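Local coordinates for bartonella effector protein (Bep) substrate of VirB T4SS (Bartonella sp. AR 15-3, PDB 4M16) that probably transfers AMP from ATP to tyrosine or threonine residues of target proteins through its Fic domain, part of a longer translocated bacterial effector, at residues 181-186 with 212-217. Residues are numbered along the deposited sequence; the frame is centred on the assembly and turned at random.
Sequences SVVTEE and EDISNP
V183 meets I214 side chain to side chain, the two crossing at about a right angle, where the loop entering helix 185-197 passes the C-terminal part of helix 200-214. From CB of V183, directed toward 212-217, two methyls diverge. CG2, held between the backbone N and the carbonyl carbon, lies 3.9 Å from CG2 of I214. CG1, anti to the carbonyl carbon and beside the backbone N (chi1 -67°), comes within 4.1 Å of that same I214 methyl and also reaches the flank of D213, 4.2 Å from its CB. The branch methyl of I214 is thus straddled by both tips of the valine, while the longer CG1-CD1 arm turns away, and I214 also touches L178 and F180. V182 adds a looser apolar approach, its CB 4.5 Å from I214 CG2, and its CG1 rests 3.7 Å from the backbone O of D213. The carboxylate of D213 forms a salt bridge through OD2 to R187, in the first turn of helix 185-197, and T184 OG1 N-caps that helix by accepting from R187 N. R187 therefore ties the helix start to D213 beside the valine contact. A backbone hydrogen bond between I214 and D179 adds a further link to the chain three residues before V182. The contact joins the two ends of the helical hairpin 185-197 and 200-214, with helix 135-152 packed against S215 and P217 beyond it.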
ATOM      1  N   SER A 181       7.850 -10.187  -3.977  1.00 24.03           N
ATOM      2  CA  SER A 181       9.249 -10.186  -4.458  1.00 24.91           C
ATOM      3  C   SER A 181       9.531 -11.147  -5.626  1.00 25.70           C
ATOM      4  O   SER A 181      10.610 -11.109  -6.202  1.00 26.99           O
ATOM      5  CB  SER A 181      10.213 -10.493  -3.310  1.00 25.94           C
ATOM      6  OG  SER A 181      10.265 -11.889  -3.050  1.00 27.17           O
ATOM      7  N   VAL A 182       8.580 -12.020  -5.952  1.00 25.64           N
ATOM      8  CA  VAL A 182       8.667 -12.958  -7.081  1.00 27.67           C
ATOM      9  C   VAL A 182       8.681 -12.263  -8.452  1.00 27.60           C
ATOM     10  O   VAL A 182       9.154 -12.828  -9.414  1.00 28.10           O
ATOM     11  CB  VAL A 182       7.476 -13.963  -7.042  1.00 29.57           C
ATOM     12  CG1 VAL A 182       7.351 -14.763  -8.342  1.00 33.57           C
ATOM     13  CG2 VAL A 182       7.638 -14.911  -5.871  1.00 31.97           C
ATOM     14  N   VAL A 183       8.113 -11.058  -8.546  1.00 25.94           N
ATOM     15  CA  VAL A 183       8.033 -10.330  -9.826  1.00 26.62           C
ATOM     16  C   VAL A 183       8.679  -8.987  -9.686  1.00 25.02           C
ATOM     17  O   VAL A 183       9.000  -8.594  -8.575  1.00 25.84           O
ATOM     18  CB  VAL A 183       6.563 -10.124 -10.264  1.00 26.21           C
ATOM     19  CG1 VAL A 183       5.921 -11.469 -10.621  1.00 27.26           C
ATOM     20  CG2 VAL A 183       5.785  -9.414  -9.175  1.00 24.26           C
ATOM     21  N   THR A 184       8.847  -8.256 -10.780  1.00 25.56           N
ATOM     22  CA  THR A 184       9.496  -6.949 -10.715  1.00 25.80           C
ATOM     23  C   THR A 184       8.542  -5.850 -10.300  1.00 25.14           C
ATOM     24  O   THR A 184       7.321  -5.958 -10.455  1.00 23.29           O
ATOM     25  CB  THR A 184      10.048  -6.490 -12.068  1.00 28.54           C
ATOM     26  OG1 THR A 184       8.966  -6.394 -13.005  1.00 28.83           O
ATOM     27  CG2 THR A 184      11.124  -7.439 -12.553  1.00 31.00           C
ATOM     28  N   GLU A 185       9.125  -4.777  -9.780  1.00 26.06           N
ATOM     29  CA  GLU A 185       8.415  -3.510  -9.624  1.00 26.84           C
ATOM     30  C   GLU A 185       7.575  -3.149 -10.862  1.00 27.88           C
ATOM     31  O   GLU A 185       6.397  -2.845 -10.727  1.00 25.75           O
ATOM     32  CB  GLU A 185       9.401  -2.381  -9.310  1.00 30.36           C
ATOM     33  CG  GLU A 185       8.654  -1.091  -8.979  1.00 31.53           C
ATOM     34  CD  GLU A 185       9.532   0.038  -8.479  1.00 34.84           C
ATOM     35  OE1 GLU A 185      10.649  -0.207  -7.972  1.00 40.68           O
ATOM     36  OE2 GLU A 185       9.097   1.188  -8.594  1.00 37.09           O
ATOM     37  N   GLU A 186       8.163  -3.192 -12.056  1.00 27.92           N
ATOM     38  CA  GLU A 186       7.433  -2.776 -13.291  1.00 29.81           C
ATOM     39  C   GLU A 186       6.128  -3.592 -13.452  1.00 26.98           C
ATOM     40  O   GLU A 186       5.056  -3.048 -13.785  1.00 24.48           O
ATOM     41  CB  GLU A 186       8.333  -2.933 -14.525  1.00 35.83           C
ATOM     42  CG  GLU A 186       7.634  -2.854 -15.883  1.00 39.11           C
ATOM     43  CD  GLU A 186       8.620  -2.933 -17.056  1.00 46.63           C
ATOM     44  OE1 GLU A 186       9.527  -3.796 -17.043  1.00 49.77           O
ATOM     45  OE2 GLU A 186       8.498  -2.141 -18.020  1.00 50.98           O
ATOM     46  N   GLU A 212      -1.965 -14.479  -9.578  1.00 25.93           N
ATOM     47  CA  GLU A 212      -1.650 -15.866  -9.939  1.00 26.91           C
ATOM     48  C   GLU A 212      -0.107 -16.114  -9.898  1.00 26.00           C
ATOM     49  O   GLU A 212       0.361 -17.099  -9.357  1.00 26.07           O
ATOM     50  CB  GLU A 212      -2.274 -16.210 -11.280  1.00 30.07           C
ATOM     51  CG  GLU A 212      -3.788 -16.376 -11.111  1.00 33.88           C
ATOM     52  CD  GLU A 212      -4.565 -16.588 -12.394  1.00 40.14           C
ATOM     53  OE1 GLU A 212      -3.963 -16.487 -13.487  1.00 44.44           O
ATOM     54  OE2 GLU A 212      -5.808 -16.836 -12.311  1.00 43.79           O
ATOM     55  N   ASP A 213       0.644 -15.160 -10.399  1.00 25.07           N
ATOM     56  CA  ASP A 213       2.095 -15.244 -10.476  1.00 26.09           C
ATOM     57  C   ASP A 213       2.790 -15.255  -9.100  1.00 24.79           C
ATOM     58  O   ASP A 213       3.867 -15.860  -8.956  1.00 24.33           O
ATOM     59  CB  ASP A 213       2.609 -14.020 -11.238  1.00 28.70           C
ATOM     60  CG  ASP A 213       2.385 -14.128 -12.751  1.00 32.22           C
ATOM     61  OD1 ASP A 213       2.006 -15.195 -13.210  1.00 32.56           O
ATOM     62  OD2 ASP A 213       2.609 -13.117 -13.482  1.00 37.43           O
ATOM     63  N   ILE A 214       2.210 -14.558  -8.110  1.00 23.07           N
ATOM     64  CA  ILE A 214       2.894 -14.377  -6.827  1.00 23.80           C
ATOM     65  C   ILE A 214       2.380 -15.335  -5.741  1.00 24.04           C
ATOM     66  O   ILE A 214       2.813 -15.260  -4.571  1.00 24.98           O
ATOM     67  CB  ILE A 214       2.843 -12.897  -6.318  1.00 24.91           C
ATOM     68  CG1 ILE A 214       1.427 -12.507  -5.904  1.00 23.77           C
ATOM     69  CG2 ILE A 214       3.492 -11.955  -7.334  1.00 25.74           C
ATOM     70  CD1 ILE A 214       1.302 -11.133  -5.310  1.00 25.18           C
ATOM     71  N   SER A 215       1.477 -16.243  -6.122  1.00 23.24           N
ATOM     72  CA  SER A 215       0.763 -17.063  -5.120  1.00 24.69           C
ATOM     73  C   SER A 215       1.114 -18.549  -5.197  1.00 25.57           C
ATOM     74  O   SER A 215       0.284 -19.413  -4.940  1.00 25.95           O
ATOM     75  CB  SER A 215      -0.751 -16.872  -5.211  1.00 24.77           C
ATOM     76  OG  SER A 215      -1.213 -17.186  -6.476  1.00 23.25           O
ATOM     77  N   ASN A 216       2.373 -18.825  -5.499  1.00 26.43           N
ATOM     78  CA  ASN A 216       2.857 -20.217  -5.646  1.00 27.59           C
ATOM     79  C   ASN A 216       2.087 -21.059  -6.681  1.00 25.90           C
ATOM     80  O   ASN A 216       1.587 -22.153  -6.378  1.00 25.35           O
ATOM     81  CB  ASN A 216       2.781 -20.887  -4.295  1.00 31.53           C
ATOM     82  CG  ASN A 216       3.412 -22.242  -4.311  1.00 34.48           C
ATOM     83  OD1 ASN A 216       4.263 -22.534  -5.174  1.00 36.25           O
ATOM     84  ND2 ASN A 216       3.008 -23.095  -3.368  1.00 38.38           N
ATOM     85  N   PRO A 217       1.945 -20.541  -7.910  1.00 25.22           N
ATOM     86  CA  PRO A 217       1.172 -21.274  -8.941  1.00 25.02           C
ATOM     87  C   PRO A 217       1.818 -22.606  -9.293  1.00 24.85           C
ATOM     88  O   PRO A 217       1.136 -23.504  -9.789  1.00 24.41           O
ATOM     89  CB  PRO A 217       1.207 -20.332 -10.159  1.00 24.79           C
ATOM     90  CG  PRO A 217       2.476 -19.556  -9.969  1.00 24.74           C
ATOM     91  CD  PRO A 217       2.581 -19.339  -8.471  1.00 26.03           C
TER